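Local structure of envelope glycoprotein (Thogoto virus, 5XEA) at residues 21-26 / 207-212; 84-89 / 114-119. The protein probably attaches the virus to its host-cell receptor and later drives fusion of the virion with the host membrane. One frame throughout, in Å; residues are numbered along the deposited sequence.

Interaction 1: residues 21-26 / 207-212; sequences VTVSKK and FVDPDY
Ser24 and Val208 form a hydrogen-bonded antiparallel pair where strand 24-35 begins and strand 197-209 ends, neighbours in a six-stranded antiparallel sheet of this gp64-family fusogen. Ser24 N donates to Val208 O (2.9 Å), and Val208 N returns a nearly straight bond to Ser24 O (2.8 Å, 173° at the hydrogen). The next pair, Lys25 with Phe207, is non-hydrogen-bonded and carries an aliphatic-aromatic contact. Lys25 CG stands anti to the backbone N (chi1 -176°), and the chain runs extended obliquely past the phenyl ring: CB lies 3.6 Å from Phe207 CE1, CG 3.8 Å from the same atom, and CD reaches CE1 and CZ at slightly longer range. Only at chi4 does the chain bend, and its NZ leads away from the other strand. The same ring stands edge-to-face with Trp404 of its own chain and meets Phe294 of the second subunit, so the pairing borders a trimer interface. On the face that carries Ser24 and Val208, Val208 CG2 is met by Lys26 CG (3.7 Å). Beyond the paired residues, Pro210 sets its CD 3.2 Å from Thr22 O. Thr22 OG1 donates to Asp211 OD2 (2.9 Å), meeting that oxygen from above the carboxylate plane, 53° out of it.

Interaction 2: residues 84-89 / 114-119; sequences GSSHQC and KHWAPR
A single water joins the carbonyl oxygens of His87 and Pro118, donating to both at 2.8 Å, just beside a two-strand pairing that holds one antiparallel hydrogen-bonded bridge between these segments. In that bridge Cys89 N donates to Ala117 O (2.9 Å), and Ala117 N answers with a bond to Cys89 O (3.1 Å). Cys89 O also receives a CA-H...O contact from Trp116.

The chain arrives here directly from helix 77-86. His87 is the first residue to leave helical geometry and does so with positive phi (59°), turning the backbone out of the helix and into the strand; its imidazole lies with one face over Gly84 O, which sits above the ring centre.

Gln88 then lies across the backbone of Ala117. Its CB approaches Ala117 O at 3.3 Å, and the chain extends beyond CG until OE1 rests 3.5 Å from both Ala117 CA and Ala117 C. Trp116 comes against the backbone of Gln88 and Cys89 with the six-membered part of its indole: CE3 is 3.4 Å from Cys89 O, while Gln88 O lies in the indole plane at the edge, nearest CZ3. Trp116 CG stands anti to the carbonyl carbon (chi1 -67°), and the indole also meets Trp83 and Leu82 of helix 77-86.

Cys89 and Ala117 direct their CB atoms to the same face. Cys89 SG, 4.0 Å from Arg119 CA, is joined in a disulfide to Cys142, which ties the pair to strand 133-156. Further along, Lys114 and His115 both face Tyr91, so this small antiparallel ribbon of strands 89-91 and 115-117 contains a classic beta bulge.

The two interactions lie on opposite sides of the centre of an elongated chain, with centres 59 Å apart and nearest atoms about 45 Å apart, and they do not touch. Along the sequence 21-26 comes first, then 84-89 and 114-119, and finally 207-212, so interaction 2 falls within the 180 residues that separate the halves of interaction 1. They share no sheet: interaction 1 belongs to the six-stranded one, interaction 2 to the separate two-stranded pair. Their surroundings differ as well. Interaction 1 is contacted by both other subunits of the trimer, whereas no other chain of the assembly touches the segments of interaction 2, whose disulfide binds it within its own subunit.

Interaction 1: residues 21-26 / 207-212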
loop_
_atom_site.group_PDB
_atom_site.type_symbol
_atom_site.label_atom_id
_atom_site.label_comp_id
_atom_site.label_asym_id
_atom_site.label_seq_id
_atom_site.Cartn_x
_atom_site.Cartn_y
_atom_site.Cartn_z
ATOM N N VAL B 21 -17.980 -27.156 8.512
ATOM C CA VAL B 21 -16.894 -26.184 8.441
ATOM C C VAL B 21 -16.496 -25.850 9.874
ATOM O O VAL B 21 -17.349 -25.470 10.681
ATOM C CB VAL B 21 -17.317 -24.923 7.662
ATOM C CG1 VAL B 21 -16.376 -23.771 7.950
ATOM C CG2 VAL B 21 -17.372 -25.219 6.160
ATOM N N THR B 22 -15.204 -25.977 10.183
ATOM C CA THR B 22 -14.740 -26.135 11.556
ATOM C C THR B 22 -14.031 -24.912 12.137
ATOM O O THR B 22 -13.389 -25.038 13.182
ATOM C CB THR B 22 -13.806 -27.341 11.652
ATOM O OG1 THR B 22 -12.677 -27.154 10.792
ATOM C CG2 THR B 22 -14.545 -28.623 11.269
ATOM N N VAL B 23 -14.122 -23.736 11.516
ATOM C CA VAL B 23 -13.565 -22.536 12.140
ATOM C C VAL B 23 -14.492 -22.100 13.266
ATOM O O VAL B 23 -15.707 -22.006 13.075
ATOM C CB VAL B 23 -13.352 -21.407 11.111
ATOM C CG1 VAL B 23 -14.568 -21.205 10.216
ATOM C CG2 VAL B 23 -13.022 -20.100 11.830
ATOM N N SER B 24 -13.924 -21.847 14.447
ATOM C CA SER B 24 -14.698 -21.496 15.631
ATOM C C SER B 24 -14.151 -20.228 16.276
ATOM O O SER B 24 -12.972 -19.888 16.134
ATOM C CB SER B 24 -14.697 -22.629 16.664
ATOM O OG SER B 24 -13.390 -22.905 17.133
ATOM N N LYS B 25 -15.029 -19.551 17.018
ATOM C CA LYS B 25 -14.705 -18.297 17.683
ATOM C C LYS B 25 -14.235 -18.558 19.109
ATOM O O LYS B 25 -14.883 -19.299 19.857
ATOM C CB LYS B 25 -15.918 -17.365 17.688
ATOM C CG LYS B 25 -15.635 -15.988 18.271
ATOM C CD LYS B 25 -16.875 -15.104 18.278
ATOM C CE LYS B 25 -16.571 -13.698 18.808
ATOM N NZ LYS B 25 -16.030 -13.686 20.195
ATOM N N LYS B 26 -13.108 -17.947 19.481
ATOM C CA LYS B 26 -12.513 -18.098 20.800
ATOM C C LYS B 26 -12.377 -16.745 21.489
ATOM O O LYS B 26 -12.262 -15.700 20.838
ATOM C CB LYS B 26 -11.119 -18.740 20.730
ATOM C CG LYS B 26 -11.005 -19.977 19.868
ATOM C CD LYS B 26 -11.560 -21.198 20.567
ATOM C CE LYS B 26 -11.313 -22.455 19.741
ATOM N NZ LYS B 26 -12.022 -23.637 20.308
ATOM N N PHE B 207 -10.668 -15.988 15.684
ATOM C CA PHE B 207 -11.266 -17.084 14.939
ATOM C C PHE B 207 -10.176 -18.107 14.666
ATOM O O PHE B 207 -9.124 -17.766 14.113
ATOM C CB PHE B 207 -11.914 -16.584 13.652
ATOM C CG PHE B 207 -13.177 -15.812 13.897
ATOM C CD1 PHE B 207 -14.361 -16.473 14.261
ATOM C CD2 PHE B 207 -13.185 -14.439 13.809
ATOM C CE1 PHE B 207 -15.521 -15.765 14.506
ATOM C CE2 PHE B 207 -14.340 -13.723 14.051
ATOM C CZ PHE B 207 -15.525 -14.397 14.407
ATOM N N VAL B 208 -10.394 -19.341 15.109
ATOM C CA VAL B 208 -9.392 -20.389 14.993
ATOM C C VAL B 208 -9.888 -21.410 13.987
ATOM O O VAL B 208 -10.994 -21.946 14.120
ATOM C CB VAL B 208 -9.066 -21.042 16.340
ATOM C CG1 VAL B 208 -8.150 -22.224 16.115
ATOM C CG2 VAL B 208 -8.387 -20.032 17.246
ATOM N N ASP B 209 -9.063 -21.672 12.984
ATOM C CA ASP B 209 -9.431 -22.489 11.831
ATOM C C ASP B 209 -8.509 -23.696 11.826
ATOM O O ASP B 209 -7.359 -23.596 11.364
ATOM C CB ASP B 209 -9.303 -21.675 10.542
ATOM C CG ASP B 209 -10.103 -22.261 9.379
ATOM O OD1 ASP B 209 -10.387 -23.478 9.418
ATOM O OD2 ASP B 209 -10.441 -21.497 8.425
ATOM N N PRO B 210 -8.943 -24.837 12.371
ATOM C CA PRO B 210 -8.093 -26.037 12.356
ATOM C C PRO B 210 -7.961 -26.687 10.988
ATOM O O PRO B 210 -7.071 -27.533 10.814
ATOM C CB PRO B 210 -8.800 -26.978 13.348
ATOM C CG PRO B 210 -10.221 -26.551 13.287
ATOM C CD PRO B 210 -10.210 -25.062 13.097
ATOM N N ASP B 211 -8.814 -26.331 10.021
ATOM C CA ASP B 211 -8.698 -26.845 8.659
ATOM C C ASP B 211 -8.211 -25.760 7.704
ATOM O O ASP B 211 -8.918 -25.389 6.762
ATOM C CB ASP B 211 -10.041 -27.398 8.163
ATOM C CG ASP B 211 -10.338 -28.781 8.694
ATOM O OD1 ASP B 211 -9.373 -29.556 8.893
ATOM O OD2 ASP B 211 -11.533 -29.090 8.895
ATOM N N TYR B 212 -7.010 -25.244 7.937
ATOM C CA TYR B 212 -6.442 -24.183 7.114
ATOM C C TYR B 212 -5.111 -24.671 6.565
ATOM O O TYR B 212 -4.140 -24.797 7.315
ATOM C CB TYR B 212 -6.257 -22.895 7.915
ATOM C CG TYR B 212 -6.241 -21.675 7.034
ATOM C CD1 TYR B 212 -5.057 -21.209 6.476
ATOM C CD2 TYR B 212 -7.415 -21.002 6.736
ATOM C CE1 TYR B 212 -5.041 -20.097 5.661
ATOM C CE2 TYR B 212 -7.412 -19.893 5.919
ATOM C CZ TYR B 212 -6.223 -19.444 5.384
ATOM O OH TYR B 212 -6.219 -18.339 4.565
#

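Interaction 2: residues 84-89 / 114-119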
loop_
_atom_site.group_PDB
_atom_site.type_symbol
_atom_site.label_atom_id
_atom_site.label_comp_id
_atom_site.label_asym_id
_atom_site.label_seq_id
_atom_site.Cartn_x
_atom_site.Cartn_y
_atom_site.Cartn_z
ATOM N N GLY B 84 18.814 19.652 21.292
ATOM C CA GLY B 84 17.401 19.317 21.165
ATOM C C GLY B 84 16.497 20.252 21.950
ATOM O O GLY B 84 15.480 20.737 21.438
ATOM N N SER B 85 16.863 20.534 23.201
ATOM C CA SER B 85 16.032 21.417 24.016
ATOM C C SER B 85 16.085 22.855 23.511
ATOM O O SER B 85 15.044 23.508 23.381
ATOM C CB SER B 85 16.455 21.337 25.483
ATOM O OG SER B 85 17.862 21.311 25.605
ATOM N N SER B 86 17.279 23.361 23.191
ATOM C CA SER B 86 17.384 24.735 22.709
ATOM C C SER B 86 16.903 24.895 21.276
ATOM O O SER B 86 16.566 26.012 20.873
ATOM C CB SER B 86 18.828 25.225 22.811
ATOM O OG SER B 86 19.694 24.385 22.064
ATOM N N HIS B 87 16.852 23.804 20.509
ATOM C CA HIS B 87 16.557 23.852 19.076
ATOM C C HIS B 87 17.574 24.721 18.351
ATOM O O HIS B 87 17.228 25.521 17.478
ATOM C CB HIS B 87 15.128 24.332 18.803
ATOM C CG HIS B 87 14.075 23.459 19.417
ATOM N ND1 HIS B 87 13.780 22.202 18.936
ATOM C CD2 HIS B 87 13.256 23.659 20.475
ATOM C CE1 HIS B 87 12.824 21.665 19.671
ATOM N NE2 HIS B 87 12.487 22.529 20.611
ATOM N N GLN B 88 18.841 24.562 18.729
ATOM C CA GLN B 88 19.955 25.266 18.107
ATOM C C GLN B 88 21.163 24.343 18.059
ATOM O O GLN B 88 21.257 23.377 18.817
ATOM C CB GLN B 88 20.323 26.552 18.863
ATOM C CG GLN B 88 19.337 27.684 18.693
ATOM C CD GLN B 88 19.917 29.003 19.164
ATOM O OE1 GLN B 88 20.423 29.804 18.366
ATOM N NE2 GLN B 88 19.866 29.229 20.472
ATOM N N CYS B 89 22.095 24.653 17.159
ATOM C CA CYS B 89 23.340 23.910 17.056
ATOM C C CYS B 89 24.515 24.855 17.282
ATOM O O CYS B 89 24.397 26.078 17.160
ATOM C CB CYS B 89 23.461 23.204 15.688
ATOM S SG CYS B 89 23.508 24.266 14.168
ATOM N N LYS B 114 31.544 27.167 19.802
ATOM C CA LYS B 114 31.754 28.569 20.164
ATOM C C LYS B 114 30.620 29.493 19.749
ATOM O O LYS B 114 30.382 30.490 20.430
ATOM C CB LYS B 114 33.059 29.107 19.550
ATOM C CG LYS B 114 34.305 28.378 20.042
ATOM C CD LYS B 114 35.589 29.001 19.523
ATOM C CE LYS B 114 36.101 30.096 20.447
ATOM N NZ LYS B 114 37.443 30.568 20.008
ATOM N N HIS B 115 29.915 29.192 18.665
ATOM C CA HIS B 115 28.792 29.995 18.206
ATOM C C HIS B 115 27.529 29.139 18.198
ATOM O O HIS B 115 27.593 27.909 18.292
ATOM C CB HIS B 115 29.092 30.576 16.826
ATOM C CG HIS B 115 30.397 31.312 16.780
ATOM N ND1 HIS B 115 30.523 32.617 17.206
ATOM C CD2 HIS B 115 31.638 30.905 16.417
ATOM C CE1 HIS B 115 31.781 32.991 17.069
ATOM N NE2 HIS B 115 32.478 31.974 16.596
ATOM N N TRP B 116 26.374 29.811 18.127
ATOM C CA TRP B 116 25.071 29.162 18.141
ATOM C C TRP B 116 24.163 29.779 17.086
ATOM O O TRP B 116 24.219 30.980 16.810
ATOM C CB TRP B 116 24.388 29.268 19.522
ATOM C CG TRP B 116 25.090 28.492 20.584
ATOM C CD1 TRP B 116 26.114 28.926 21.373
ATOM C CD2 TRP B 116 24.837 27.132 20.965
ATOM N NE1 TRP B 116 26.515 27.922 22.223
ATOM C CE2 TRP B 116 25.747 26.809 21.993
ATOM C CE3 TRP B 116 23.936 26.155 20.531
ATOM C CZ2 TRP B 116 25.779 25.554 22.600
ATOM C CZ3 TRP B 116 23.968 24.908 21.134
ATOM C CH2 TRP B 116 24.883 24.619 22.157
ATOM N N ALA B 117 23.313 28.937 16.518
ATOM C CA ALA B 117 22.345 29.344 15.510
ATOM C C ALA B 117 21.295 28.241 15.401
ATOM O O ALA B 117 21.555 27.103 15.802
ATOM C CB ALA B 117 23.027 29.602 14.150
ATOM N N PRO B 118 20.101 28.555 14.884
ATOM C CA PRO B 118 19.128 27.474 14.650
ATOM C C PRO B 118 19.635 26.462 13.639
ATOM O O PRO B 118 19.327 25.269 13.746
ATOM C CB PRO B 118 17.883 28.209 14.126
ATOM C CG PRO B 118 18.200 29.694 14.219
ATOM C CD PRO B 118 19.662 29.836 14.295
ATOM N N ARG B 119 20.410 26.924 12.658
ATOM C CA ARG B 119 21.008 26.112 11.609
ATOM C C ARG B 119 22.151 26.914 10.998
ATOM O O ARG B 119 22.179 28.145 11.067
ATOM C CB ARG B 119 19.991 25.728 10.534
ATOM C CG ARG B 119 19.358 26.906 9.804
ATOM C CD ARG B 119 18.086 26.471 9.090
ATOM N NE ARG B 119 17.166 25.766 9.988
ATOM C CZ ARG B 119 16.372 26.372 10.867
ATOM N NH1 ARG B 119 16.399 27.696 10.973
ATOM N NH2 ARG B 119 15.555 25.662 11.643
HETATM O O HOH W 1 16.882 24.539 14.924
#